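PDB 2PJZ: hypothetical protein ST1066 from Sulfolobus tokodaii, which probably binds and hydrolyses ATP as the nucleotide-binding component of an ABC transporter, possibly one that carries cobalt. Local coordinates for residues A[48-53]-A[60-65]; A[92-97]-A[139-144]; A[154-159]-A[165-170]. One frame throughout, in Å; residues are numbered along the deposited sequence. Where two conformers were deposited one is given.

Interaction 1. Residues A[48-53]-A[60-65]; sequences RAISGL and IFINGM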
ATOM      1  N   ARG A  48       3.571   2.040   8.179  1.00  8.38           N
ATOM      2  CA  ARG A  48       4.621   2.653   8.982  0.50  8.63           C
ATOM      3  C   ARG A  48       5.121   1.657  10.054  1.00  7.23           C
ATOM      4  O   ARG A  48       6.320   1.519  10.259  1.00  7.33           O
ATOM      5  CB  ARG A  48       4.138   3.988   9.586  0.50  8.79           C
ATOM      6  CG  ARG A  48       4.127   5.160   8.571  0.50  9.83           C
ATOM      7  CD  ARG A  48       3.440   6.424   9.118  0.50 10.74           C
ATOM      8  NE  ARG A  48       4.235   7.088  10.144  0.50 17.48           N
ATOM      9  CZ  ARG A  48       3.765   7.945  11.049  0.50 19.84           C
ATOM     10  NH1 ARG A  48       2.476   8.263  11.097  0.50 21.50           N
ATOM     11  NH2 ARG A  48       4.600   8.492  11.918  0.50 20.66           N
ATOM     12  N   ALA A  49       4.204   0.967  10.725  1.00  6.57           N
ATOM     13  CA  ALA A  49       4.575  -0.056  11.708  1.00  6.95           C
ATOM     14  C   ALA A  49       5.421  -1.177  11.074  1.00  6.59           C
ATOM     15  O   ALA A  49       6.469  -1.567  11.612  1.00  7.12           O
ATOM     16  CB  ALA A  49       3.349  -0.625  12.376  1.00  6.93           C
ATOM     17  N   ILE A  50       4.969  -1.700   9.940  1.00  7.93           N
ATOM     18  CA  ILE A  50       5.725  -2.762   9.232  1.00  7.83           C
ATOM     19  C   ILE A  50       7.134  -2.272   8.855  1.00  7.07           C
ATOM     20  O   ILE A  50       8.110  -3.034   8.922  1.00  7.01           O
ATOM     21  CB  ILE A  50       4.939  -3.232   7.945  1.00  8.09           C
ATOM     22  CG1 ILE A  50       3.598  -3.892   8.332  1.00  7.78           C
ATOM     23  CG2 ILE A  50       5.811  -4.151   7.083  1.00  9.04           C
ATOM     24  CD1 ILE A  50       2.631  -4.079   7.098  1.00  9.47           C
ATOM     25  N   SER A  51       7.251  -0.986   8.510  1.00  6.52           N
ATOM     26  CA  SER A  51       8.537  -0.386   8.089  1.00  7.00           C
ATOM     27  C   SER A  51       9.434   0.077   9.224  1.00  6.78           C
ATOM     28  O   SER A  51      10.525   0.642   8.981  1.00  7.40           O
ATOM     29  CB  SER A  51       8.310   0.770   7.114  1.00  7.46           C
ATOM     30  OG  SER A  51       7.438   0.371   6.085  1.00  8.61           O
ATOM     31  N   GLY A  52       9.013  -0.175  10.467  1.00  6.32           N
ATOM     32  CA  GLY A  52       9.891   0.092  11.610  1.00  7.41           C
ATOM     33  C   GLY A  52       9.804   1.557  12.059  1.00  8.86           C
ATOM     34  O   GLY A  52      10.700   2.068  12.719  1.00  7.61           O
ATOM     35  N   LEU A  53       8.718   2.232  11.705  1.00  8.71           N
ATOM     36  CA  LEU A  53       8.621   3.697  11.880  1.00 10.01           C
ATOM     37  C   LEU A  53       7.628   4.123  12.973  1.00 10.70           C
ATOM     38  O   LEU A  53       7.476   5.328  13.251  1.00 10.89           O
ATOM     39  CB  LEU A  53       8.237   4.370  10.544  1.00 11.22           C
ATOM     40  CG  LEU A  53       9.231   4.191   9.372  1.00 13.13           C
ATOM     41  CD1 LEU A  53       8.560   4.504   8.025  1.00 16.02           C
ATOM     42  CD2 LEU A  53      10.447   5.061   9.624  1.00 17.60           C
ATOM     43  N   ILE A  60       5.345  -8.256  14.325  1.00  6.41           N
ATOM     44  CA  ILE A  60       5.411  -8.227  12.861  1.00  5.63           C
ATOM     45  C   ILE A  60       6.743  -8.861  12.496  1.00  5.87           C
ATOM     46  O   ILE A  60       7.811  -8.398  12.964  1.00  6.13           O
ATOM     47  CB  ILE A  60       5.364  -6.756  12.285  1.00  5.80           C
ATOM     48  CG1 ILE A  60       4.044  -6.046  12.726  1.00  4.52           C
ATOM     49  CG2 ILE A  60       5.520  -6.762  10.722  1.00  6.49           C
ATOM     50  CD1 ILE A  60       3.950  -4.517  12.453  1.00  6.33           C
ATOM     51  N   PHE A  61       6.695  -9.894  11.646  1.00  6.03           N
ATOM     52  CA  PHE A  61       7.921 -10.603  11.229  1.00  6.72           C
ATOM     53  C   PHE A  61       8.166 -10.461   9.742  1.00  6.48           C
ATOM     54  O   PHE A  61       7.247 -10.701   8.948  1.00  6.73           O
ATOM     55  CB  PHE A  61       7.848 -12.116  11.572  1.00  6.25           C
ATOM     56  CG  PHE A  61       7.669 -12.397  13.056  1.00  7.77           C
ATOM     57  CD1 PHE A  61       8.781 -12.582  13.901  1.00  6.62           C
ATOM     58  CD2 PHE A  61       6.409 -12.433  13.594  1.00  6.26           C
ATOM     59  CE1 PHE A  61       8.610 -12.849  15.288  1.00  9.83           C
ATOM     60  CE2 PHE A  61       6.208 -12.726  14.970  1.00  6.20           C
ATOM     61  CZ  PHE A  61       7.327 -12.894  15.824  1.00  7.77           C
ATOM     62  N   ILE A  62       9.376 -10.064   9.366  1.00  6.06           N
ATOM     63  CA  ILE A  62       9.774 -10.037   7.959  1.00  6.55           C
ATOM     64  C   ILE A  62      10.870 -11.090   7.804  1.00  7.13           C
ATOM     65  O   ILE A  62      11.923 -10.975   8.406  1.00  7.48           O
ATOM     66  CB  ILE A  62      10.292  -8.636   7.542  1.00  7.18           C
ATOM     67  CG1 ILE A  62       9.192  -7.553   7.798  1.00  7.57           C
ATOM     68  CG2 ILE A  62      10.733  -8.603   6.076  1.00  6.61           C
ATOM     69  CD1 ILE A  62       9.713  -6.131   7.552  1.00  9.35           C
ATOM     70  N   ASN A  63      10.571 -12.142   7.055  1.00  6.09           N
ATOM     71  CA  ASN A  63      11.492 -13.292   6.941  1.00  6.37           C
ATOM     72  C   ASN A  63      11.964 -13.764   8.315  1.00  6.95           C
ATOM     73  O   ASN A  63      13.166 -14.026   8.533  1.00  6.64           O
ATOM     74  CB  ASN A  63      12.630 -12.995   5.942  1.00  5.93           C
ATOM     75  CG  ASN A  63      12.122 -12.989   4.504  1.00  7.58           C
ATOM     76  OD1 ASN A  63      11.094 -13.599   4.196  1.00  7.66           O
ATOM     77  ND2 ASN A  63      12.829 -12.296   3.620  1.00  9.00           N
ATOM     78  N   GLY A  64      10.986 -13.864   9.238  1.00  6.45           N
ATOM     79  CA  GLY A  64      11.207 -14.403  10.577  1.00  6.25           C
ATOM     80  C   GLY A  64      11.883 -13.439  11.548  1.00  7.43           C
ATOM     81  O   GLY A  64      12.083 -13.794  12.705  1.00  7.13           O
ATOM     82  N   MET A  65      12.254 -12.245  11.074  1.00  6.69           N
ATOM     83  CA  MET A  65      12.854 -11.203  11.912  0.50  6.35           C
ATOM     84  C   MET A  65      11.747 -10.273  12.410  1.00  6.57           C
ATOM     85  O   MET A  65      11.112  -9.569  11.608  1.00  6.44           O
ATOM     86  CB  MET A  65      13.876 -10.369  11.101  0.50  6.89           C
ATOM     87  CG  MET A  65      14.948 -11.168  10.352  0.50  7.00           C
ATOM     88  SD  MET A  65      16.270 -10.123   9.596  0.50  4.08           S
ATOM     89  CE  MET A  65      17.366 -11.335   8.932  0.50 11.32           C
TER
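The planar group in this contact is the peptide that joins Ala49 to Ile50, and the CD1 methyl of Ile60 lies over one of its faces. Ile60 CD1 is 3.9 Å from Ala49 C and equally far from Ile50 N, almost perpendicular above the peptide plane. At the rim of the same peptide, the Ala49 carbonyl O accepts the Gly52 N-H as the helix ends. Ala49 CB also meets this methyl, at 3.9 Å from Ile60 CD1. Ile50 adds the middle of its side chain, CG1, at 4.2 Å from Ile60 CD1, and the two isoleucines cross at about a right angle. One turned methyl therefore covers backbone and two side chains together. It is sent there by an Ile60 chi1 of -59°, which sets CG1 anti to the carbonyl carbon, and by an extended chi2 of 170°.

Two residues on, Ile62 projects from the same side of the strand, and its CD1 rests 3.7 Å from Ile50 O, the carbonyl of the helix's last residue. Its apolar partner is Ile50 CG2, at 4.4 Å from Ile62 CD1. Gly52, with positive phi, closes the helix in a Schellman motif, while the strand turns back through a type I' turn from Ile62 to Met65.

In the fold, helix 43-50 begins within the probable P-loop (Walker A). The contact packs its last turn on strand 59-62 of the antiparallel sheet. Strand 2-11 lines the same core through Ile9, Leu4 and Val7, and Ile149 of strand 149-153 touches Ile62.

Interaction 2. Residues A[92-97]-A[139-144]; sequences DIVYLY and TSLALA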
ATOM      1  N   ASP A  92      21.348  13.404  -3.438  1.00 21.30           N
ATOM      2  CA  ASP A  92      21.908  13.043  -2.144  1.00 20.47           C
ATOM      3  C   ASP A  92      21.224  11.779  -1.627  1.00 20.29           C
ATOM      4  O   ASP A  92      21.869  10.894  -1.080  1.00 20.19           O
ATOM      5  CB  ASP A  92      21.695  14.149  -1.132  1.00 20.93           C
ATOM      6  CG  ASP A  92      22.688  15.292  -1.290  1.00 22.10           C
ATOM      7  OD1 ASP A  92      23.694  15.118  -1.996  1.00 23.22           O
ATOM      8  OD2 ASP A  92      22.428  16.352  -0.707  1.00 24.39           O
ATOM      9  N   ILE A  93      19.911  11.713  -1.800  1.00 19.96           N
ATOM     10  CA  ILE A  93      19.139  10.537  -1.353  1.00 18.90           C
ATOM     11  C   ILE A  93      19.538   9.316  -2.153  1.00 18.80           C
ATOM     12  O   ILE A  93      19.690   8.222  -1.589  1.00 18.44           O
ATOM     13  CB  ILE A  93      17.617  10.772  -1.454  1.00 19.31           C
ATOM     14  CG1 ILE A  93      17.228  11.997  -0.619  1.00 19.76           C
ATOM     15  CG2 ILE A  93      16.841   9.495  -1.011  1.00 18.75           C
ATOM     16  CD1 ILE A  93      15.827  12.474  -0.833  1.00 22.98           C
ATOM     17  N   VAL A  94      19.702   9.494  -3.465  1.00 18.37           N
ATOM     18  CA  VAL A  94      20.179   8.394  -4.312  1.00 19.03           C
ATOM     19  C   VAL A  94      21.485   7.804  -3.789  1.00 18.29           C
ATOM     20  O   VAL A  94      21.597   6.578  -3.656  1.00 16.80           O
ATOM     21  CB  VAL A  94      20.294   8.802  -5.790  1.00 18.84           C
ATOM     22  CG1 VAL A  94      20.965   7.710  -6.605  1.00 20.21           C
ATOM     23  CG2 VAL A  94      18.900   9.103  -6.337  1.00 19.42           C
ATOM     24  N   TYR A  95      22.467   8.662  -3.473  1.00 18.97           N
ATOM     25  CA  TYR A  95      23.720   8.177  -2.872  1.00 19.38           C
ATOM     26  C   TYR A  95      23.528   7.380  -1.565  1.00 19.67           C
ATOM     27  O   TYR A  95      24.116   6.302  -1.406  1.00 19.08           O
ATOM     28  CB  TYR A  95      24.718   9.328  -2.622  1.00 19.80           C
ATOM     29  CG  TYR A  95      25.449   9.795  -3.850  1.00 19.70           C
ATOM     30  CD1 TYR A  95      25.326  11.108  -4.292  1.00 22.98           C
ATOM     31  CD2 TYR A  95      26.292   8.932  -4.562  1.00 23.27           C
ATOM     32  CE1 TYR A  95      26.023  11.564  -5.435  1.00 23.19           C
ATOM     33  CE2 TYR A  95      26.988   9.370  -5.703  1.00 22.99           C
ATOM     34  CZ  TYR A  95      26.846  10.688  -6.117  1.00 23.69           C
ATOM     35  OH  TYR A  95      27.522  11.134  -7.224  1.00 24.28           O
ATOM     36  N   LEU A  96      22.727   7.900  -0.636  1.00 19.98           N
ATOM     37  CA  LEU A  96      22.430   7.127   0.586  1.00 21.38           C
ATOM     38  C   LEU A  96      21.821   5.758   0.271  1.00 20.66           C
ATOM     39  O   LEU A  96      22.258   4.736   0.803  1.00 21.55           O
ATOM     40  CB  LEU A  96      21.501   7.904   1.530  1.00 21.75           C
ATOM     41  CG  LEU A  96      21.003   7.079   2.734  1.00 23.10           C
ATOM     42  CD1 LEU A  96      22.145   6.566   3.665  1.00 28.40           C
ATOM     43  CD2 LEU A  96      19.937   7.861   3.537  1.00 23.49           C
ATOM     44  N   TYR A  97      20.823   5.734  -0.608  1.00 19.23           N
ATOM     45  CA  TYR A  97      20.110   4.481  -0.899  1.00 18.99           C
ATOM     46  C   TYR A  97      20.930   3.466  -1.691  1.00 19.35           C
ATOM     47  O   TYR A  97      20.708   2.257  -1.569  1.00 18.20           O
ATOM     48  CB  TYR A  97      18.703   4.749  -1.468  1.00 18.77           C
ATOM     49  CG  TYR A  97      17.765   4.926  -0.299  1.00 19.31           C
ATOM     50  CD1 TYR A  97      17.738   6.106   0.433  1.00 20.32           C
ATOM     51  CD2 TYR A  97      16.982   3.860   0.145  1.00 21.07           C
ATOM     52  CE1 TYR A  97      16.933   6.229   1.574  1.00 19.64           C
ATOM     53  CE2 TYR A  97      16.165   3.980   1.267  1.00 21.04           C
ATOM     54  CZ  TYR A  97      16.148   5.155   1.972  1.00 21.25           C
ATOM     55  OH  TYR A  97      15.343   5.255   3.085  1.00 21.28           O
ATOM     56  N   THR A 139       8.648   6.249  -4.813  1.00 13.11           N
ATOM     57  CA  THR A 139       8.377   4.899  -5.329  1.00 13.12           C
ATOM     58  C   THR A 139       9.562   4.391  -6.181  1.00 13.06           C
ATOM     59  O   THR A 139       9.994   3.235  -6.060  1.00 12.53           O
ATOM     60  CB  THR A 139       7.033   4.838  -6.093  1.00 13.16           C
ATOM     61  OG1 THR A 139       5.962   5.166  -5.198  1.00 14.36           O
ATOM     62  CG2 THR A 139       6.777   3.423  -6.637  1.00 12.66           C
ATOM     63  N   SER A 140      10.116   5.271  -7.006  1.00 12.42           N
ATOM     64  CA  SER A 140      11.260   4.921  -7.834  1.00 12.95           C
ATOM     65  C   SER A 140      12.476   4.572  -6.961  1.00 12.69           C
ATOM     66  O   SER A 140      13.155   3.575  -7.209  1.00 13.16           O
ATOM     67  CB  SER A 140      11.572   6.066  -8.821  1.00 13.60           C
ATOM     68  OG  SER A 140      10.509   6.221  -9.732  1.00 15.53           O
ATOM     69  N   LEU A 141      12.743   5.366  -5.933  1.00 12.37           N
ATOM     70  CA  LEU A 141      13.810   5.018  -4.966  1.00 13.14           C
ATOM     71  C   LEU A 141      13.591   3.627  -4.313  1.00 13.08           C
ATOM     72  O   LEU A 141      14.536   2.824  -4.182  1.00 12.89           O
ATOM     73  CB  LEU A 141      13.899   6.085  -3.872  1.00 13.16           C
ATOM     74  CG  LEU A 141      14.473   7.452  -4.287  1.00 12.42           C
ATOM     75  CD1 LEU A 141      14.078   8.487  -3.253  1.00 13.09           C
ATOM     76  CD2 LEU A 141      16.011   7.416  -4.452  1.00 14.68           C
ATOM     77  N   ALA A 142      12.359   3.370  -3.887  1.00 12.52           N
ATOM     78  CA  ALA A 142      12.033   2.070  -3.279  1.00 12.78           C
ATOM     79  C   ALA A 142      12.332   0.912  -4.263  1.00 12.94           C
ATOM     80  O   ALA A 142      12.912  -0.105  -3.878  1.00 13.30           O
ATOM     81  CB  ALA A 142      10.590   2.038  -2.829  1.00 11.32           C
ATOM     82  N   LEU A 143      11.935   1.078  -5.526  1.00 12.34           N
ATOM     83  CA  LEU A 143      12.027  -0.014  -6.500  1.00 12.69           C
ATOM     84  C   LEU A 143      13.396  -0.193  -7.113  1.00 13.27           C
ATOM     85  O   LEU A 143      13.729  -1.303  -7.572  1.00 13.46           O
ATOM     86  CB  LEU A 143      10.986   0.142  -7.616  1.00 12.47           C
ATOM     87  CG  LEU A 143       9.513   0.170  -7.173  1.00 12.65           C
ATOM     88  CD1 LEU A 143       8.667   0.468  -8.363  1.00 12.93           C
ATOM     89  CD2 LEU A 143       9.046  -1.132  -6.513  1.00 12.15           C
ATOM     90  N   ALA A 144      14.184   0.879  -7.157  1.00 14.07           N
ATOM     91  CA  ALA A 144      15.467   0.810  -7.874  1.00 15.15           C
ATOM     92  C   ALA A 144      16.529   0.017  -7.116  1.00 14.21           C
ATOM     93  O   ALA A 144      17.570  -0.316  -7.667  1.00 14.07           O
ATOM     94  CB  ALA A 144      15.966   2.193  -8.229  1.00 13.80           C
TER
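Leu141 reaches from helix 131-144 toward helix 90-100 and supplies every close contact on its side of this pair. From CB, which points toward the other helix, the chain steps to CG with chi1 at -71°, anti to the carbonyl carbon; CB and CG serve as the stalk, and the touching is left to the two methyls. CD1 meets the branch methyl of Ile93, with Leu141 CD1 and Ile93 CG2 3.7 Å apart. CD2 is shared between two neighbours on the facing helix: Leu141 CD2 lies 3.8 Å from Val94 CG2 and 4.1 Å from Ile93 CG2. The fork of the leucine thus straddles the Ile93 methyl and leans with one prong on Val94.

Direction of approach separates the two partners. Ile93 and Leu141 cross at about a right angle, whereas Val94 meets Leu141 at a slant. In Ile93 the touching CG2 is the short branch, anti to the backbone N; the CG1-CD1 arm stays farther from the leucine. Leu126 and Tyr84 border Ile93. Phe108 of helix 105-114 touches both Val94 and Leu141, and Leu103 adds to the apolar wall around the leucine.

By comparison with the family, both helices probably belong to the helical subdomain of the ABC ATPase. The first turn of helix 131-144 takes in part of a sequence resembling the family signature motif, and Leu141 lies near the helix's other end.

No hydrogen bond or charge pair spans the two segments. The close contacts are methyl on methyl, so what this pair contributes is non-directional packing and burial from water, to which Phe108 adds by touching both sides.

Interaction 3. Residues A[154-159]-A[165-170]; sequences EPFENV and HVISRY
Ile167 meets the ring of Phe156 with its branch methyl: Ile167 CG2 stands 4.1 Å from both Phe156 CE1 and Phe156 CD1, coming in obliquely to the ring. One helix position later, Ser168 brings its CB to 4.3 Å from Phe156 CE1, also at a slant. Pro155 contributes its backbone, with Pro155 O 4.4 Å from Ile167 CG2.

The next shell borders the ring. Pro155 CG covers one face, 3.6 Å above the plane and displaced toward the rim. Glu184, Met187 and Ile171 also touch Phe156. On the helix, a chi1 of -159° lodges Ile167 CG2 between the backbone N and the carbonyl carbon, while CG1 runs anti to the N. In the conformer described here, one of two, Ser168 OG is hydrogen-bonded to Tyr191 OH.

Further out, consecutive type I and type II turns, Glu154 to Glu157 and Phe156 to Val159, fold the loop that follows strand 149-153. By family resemblance this is the region from the Walker B strand to the D-loop. Glu154 and Glu157 bond to His183, through its backbone N and its NE2 respectively.

With no hydrogen bond between the segments, and only carbon-to-carbon contacts apart from that of Pro155 O, the loop is seated on the helix by shape, while its carboxylates bond outside the pair.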
ATOM      1  N   GLU A 154       0.054   4.483  -1.230  1.00 15.31           N
ATOM      2  CA  GLU A 154      -0.628   5.379  -2.203  1.00 17.07           C
ATOM      3  C   GLU A 154       0.250   5.814  -3.366  1.00 16.98           C
ATOM      4  O   GLU A 154       0.459   7.033  -3.559  1.00 17.69           O
ATOM      5  CB  GLU A 154      -1.159   6.637  -1.492  1.00 16.60           C
ATOM      6  CG  GLU A 154      -2.249   6.343  -0.503  1.00 19.16           C
ATOM      7  CD  GLU A 154      -3.602   6.083  -1.163  1.00 22.87           C
ATOM      8  OE1 GLU A 154      -3.687   5.940  -2.413  1.00 21.33           O
ATOM      9  OE2 GLU A 154      -4.575   6.007  -0.391  1.00 26.48           O
ATOM     10  N   PRO A 155       0.776   4.854  -4.151  1.00 16.95           N
ATOM     11  CA  PRO A 155       1.773   5.257  -5.148  1.00 18.10           C
ATOM     12  C   PRO A 155       1.173   6.042  -6.337  1.00 20.08           C
ATOM     13  O   PRO A 155       1.917   6.545  -7.158  1.00 19.77           O
ATOM     14  CB  PRO A 155       2.362   3.925  -5.628  1.00 17.26           C
ATOM     15  CG  PRO A 155       1.284   2.905  -5.372  1.00 17.59           C
ATOM     16  CD  PRO A 155       0.518   3.391  -4.161  1.00 17.32           C
ATOM     17  N   PHE A 156      -0.150   6.170  -6.379  1.00 22.03           N
ATOM     18  CA  PHE A 156      -0.832   6.728  -7.557  1.00 23.79           C
ATOM     19  C   PHE A 156      -1.525   8.045  -7.255  1.00 23.82           C
ATOM     20  O   PHE A 156      -2.042   8.704  -8.166  1.00 24.26           O
ATOM     21  CB  PHE A 156      -1.882   5.752  -8.092  1.00 24.55           C
ATOM     22  CG  PHE A 156      -1.394   4.335  -8.246  1.00 26.36           C
ATOM     23  CD1 PHE A 156      -0.496   3.996  -9.245  1.00 26.52           C
ATOM     24  CD2 PHE A 156      -1.880   3.332  -7.405  1.00 28.19           C
ATOM     25  CE1 PHE A 156      -0.059   2.682  -9.401  1.00 28.35           C
ATOM     26  CE2 PHE A 156      -1.456   2.017  -7.552  1.00 29.06           C
ATOM     27  CZ  PHE A 156      -0.542   1.695  -8.551  1.00 28.35           C
ATOM     28  N   GLU A 157      -1.546   8.434  -5.988  1.00 24.29           N
ATOM     29  CA  GLU A 157      -2.302   9.612  -5.593  1.00 24.84           C
ATOM     30  C   GLU A 157      -1.593  10.869  -6.080  1.00 24.53           C
ATOM     31  O   GLU A 157      -0.384  10.976  -5.970  1.00 23.52           O
ATOM     32  CB  GLU A 157      -2.541   9.610  -4.086  1.00 25.84           C
ATOM     33  CG  GLU A 157      -3.457  10.711  -3.609  1.00 28.37           C
ATOM     34  CD  GLU A 157      -4.116  10.413  -2.268  1.00 34.20           C
ATOM     35  OE1 GLU A 157      -3.623   9.548  -1.508  1.00 35.39           O
ATOM     36  OE2 GLU A 157      -5.144  11.059  -1.973  1.00 37.17           O
ATOM     37  N   ASN A 158      -2.343  11.800  -6.691  1.00 25.15           N
ATOM     38  CA  ASN A 158      -1.741  13.033  -7.248  1.00 25.18           C
ATOM     39  C   ASN A 158      -0.817  12.795  -8.464  1.00 24.25           C
ATOM     40  O   ASN A 158      -0.030  13.676  -8.859  1.00 23.92           O
ATOM     41  CB  ASN A 158      -1.002  13.819  -6.141  1.00 25.97           C
ATOM     42  CG  ASN A 158      -1.876  14.061  -4.918  1.00 29.79           C
ATOM     43  OD1 ASN A 158      -3.014  14.543  -5.035  1.00 32.53           O
ATOM     44  ND2 ASN A 158      -1.359  13.710  -3.736  1.00 32.69           N
ATOM     45  N   VAL A 159      -0.922  11.614  -9.064  1.00 22.83           N
ATOM     46  CA  VAL A 159      -0.126  11.253 -10.225  1.00 23.63           C
ATOM     47  C   VAL A 159      -1.040  11.206 -11.465  1.00 24.16           C
ATOM     48  O   VAL A 159      -2.086  10.568 -11.429  1.00 23.65           O
ATOM     49  CB  VAL A 159       0.582   9.887 -10.039  1.00 23.10           C
ATOM     50  CG1 VAL A 159       1.283   9.495 -11.320  1.00 23.59           C
ATOM     51  CG2 VAL A 159       1.599   9.969  -8.889  1.00 22.64           C
ATOM     52  N   HIS A 165       0.479   4.816 -15.256  1.00 24.32           N
ATOM     53  CA  HIS A 165       0.750   3.651 -16.075  1.00 23.71           C
ATOM     54  C   HIS A 165       2.213   3.284 -16.134  1.00 23.12           C
ATOM     55  O   HIS A 165       2.557   2.095 -16.097  1.00 24.24           O
ATOM     56  CB  HIS A 165       0.165   3.857 -17.475  1.00 23.46           C
ATOM     57  CG  HIS A 165      -1.289   3.527 -17.535  1.00 24.05           C
ATOM     58  ND1 HIS A 165      -2.255   4.349 -16.992  1.00 21.76           N
ATOM     59  CD2 HIS A 165      -1.935   2.422 -17.977  1.00 21.75           C
ATOM     60  CE1 HIS A 165      -3.440   3.788 -17.146  1.00 21.68           C
ATOM     61  NE2 HIS A 165      -3.272   2.611 -17.724  1.00 24.02           N
ATOM     62  N   VAL A 166       3.075   4.289 -16.216  1.00 21.91           N
ATOM     63  CA  VAL A 166       4.519   4.068 -16.200  1.00 21.38           C
ATOM     64  C   VAL A 166       4.978   3.465 -14.849  1.00 21.14           C
ATOM     65  O   VAL A 166       5.669   2.433 -14.822  1.00 21.09           O
ATOM     66  CB  VAL A 166       5.300   5.355 -16.558  1.00 20.97           C
ATOM     67  CG1 VAL A 166       6.792   5.145 -16.368  1.00 21.18           C
ATOM     68  CG2 VAL A 166       5.029   5.736 -18.031  1.00 21.87           C
ATOM     69  N   ILE A 167       4.555   4.074 -13.742  1.00 20.41           N
ATOM     70  CA  ILE A 167       4.981   3.588 -12.424  1.00 20.23           C
ATOM     71  C   ILE A 167       4.384   2.202 -12.108  1.00 19.72           C
ATOM     72  O   ILE A 167       5.015   1.397 -11.453  1.00 19.29           O
ATOM     73  CB  ILE A 167       4.717   4.634 -11.295  1.00 20.15           C
ATOM     74  CG1 ILE A 167       5.600   4.360 -10.062  1.00 20.49           C
ATOM     75  CG2 ILE A 167       3.235   4.677 -10.914  1.00 19.41           C
ATOM     76  CD1 ILE A 167       7.070   4.499 -10.302  1.00 20.72           C
ATOM     77  N   SER A 168       3.182   1.926 -12.611  1.00 19.97           N
ATOM     78  CA  SER A 168       2.534   0.631 -12.418  0.50 20.27           C
ATOM     79  C   SER A 168       3.346  -0.476 -13.076  1.00 20.32           C
ATOM     80  O   SER A 168       3.463  -1.563 -12.531  1.00 20.13           O
ATOM     81  CB  SER A 168       1.111   0.637 -12.969  0.50 19.94           C
ATOM     82  OG  SER A 168       0.441  -0.574 -12.681  0.50 20.27           O
ATOM     83  N   ARG A 169       3.902  -0.188 -14.248  1.00 20.41           N
ATOM     84  CA  ARG A 169       4.757  -1.139 -14.953  1.00 21.55           C
ATOM     85  C   ARG A 169       5.966  -1.490 -14.074  1.00 20.27           C
ATOM     86  O   ARG A 169       6.329  -2.656 -13.949  1.00 19.41           O
ATOM     87  CB  ARG A 169       5.139  -0.626 -16.374  1.00 22.37           C
ATOM     88  CG  ARG A 169       3.905  -0.720 -17.359  1.00 24.40           C
ATOM     89  CD  ARG A 169       3.926   0.068 -18.750  1.00 25.91           C
ATOM     90  NE  ARG A 169       2.565   0.006 -19.357  1.00 30.99           N
ATOM     91  CZ  ARG A 169       1.831   1.051 -19.793  1.00 34.91           C
ATOM     92  NH1 ARG A 169       2.333   2.286 -19.788  1.00 36.94           N
ATOM     93  NH2 ARG A 169       0.593   0.856 -20.272  1.00 33.52           N
ATOM     94  N   TYR A 170       6.546  -0.495 -13.407  1.00 19.28           N
ATOM     95  CA  TYR A 170       7.702  -0.767 -12.524  1.00 19.21           C
ATOM     96  C   TYR A 170       7.315  -1.480 -11.222  1.00 17.94           C
ATOM     97  O   TYR A 170       8.061  -2.322 -10.717  1.00 17.63           O
ATOM     98  CB  TYR A 170       8.445   0.527 -12.222  1.00 20.51           C
ATOM     99  CG  TYR A 170       9.263   1.019 -13.388  1.00 22.45           C
ATOM    100  CD1 TYR A 170      10.301   0.248 -13.903  1.00 23.56           C
ATOM    101  CD2 TYR A 170       9.015   2.267 -13.957  1.00 24.14           C
ATOM    102  CE1 TYR A 170      11.061   0.696 -14.973  1.00 26.57           C
ATOM    103  CE2 TYR A 170       9.770   2.726 -15.033  1.00 25.86           C
ATOM    104  CZ  TYR A 170      10.782   1.938 -15.532  1.00 25.21           C
ATOM    105  OH  TYR A 170      11.529   2.410 -16.588  1.00 26.57           O
TER

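How the interactions relate
From the N terminus the contacts follow in series, and none encloses or crosses another. Interaction 1 closes the short connection from helix 43-50 to strand 59-62. Interaction 2 spans a much longer excursion, which includes helix 105-114, and joins helix 90-100 to helix 131-144. Interaction 3 then folds the loop after strand 149-153 onto helix 161-173. Interactions 2 and 3 touch: Thr139 packs on Ile167 and Pro155, and Leu143 on Tyr170, so helix 131-144 bridges them. Interaction 1 stands apart, its centre about 24 Å from that of interaction 3, on the opposite side of the chain's centre.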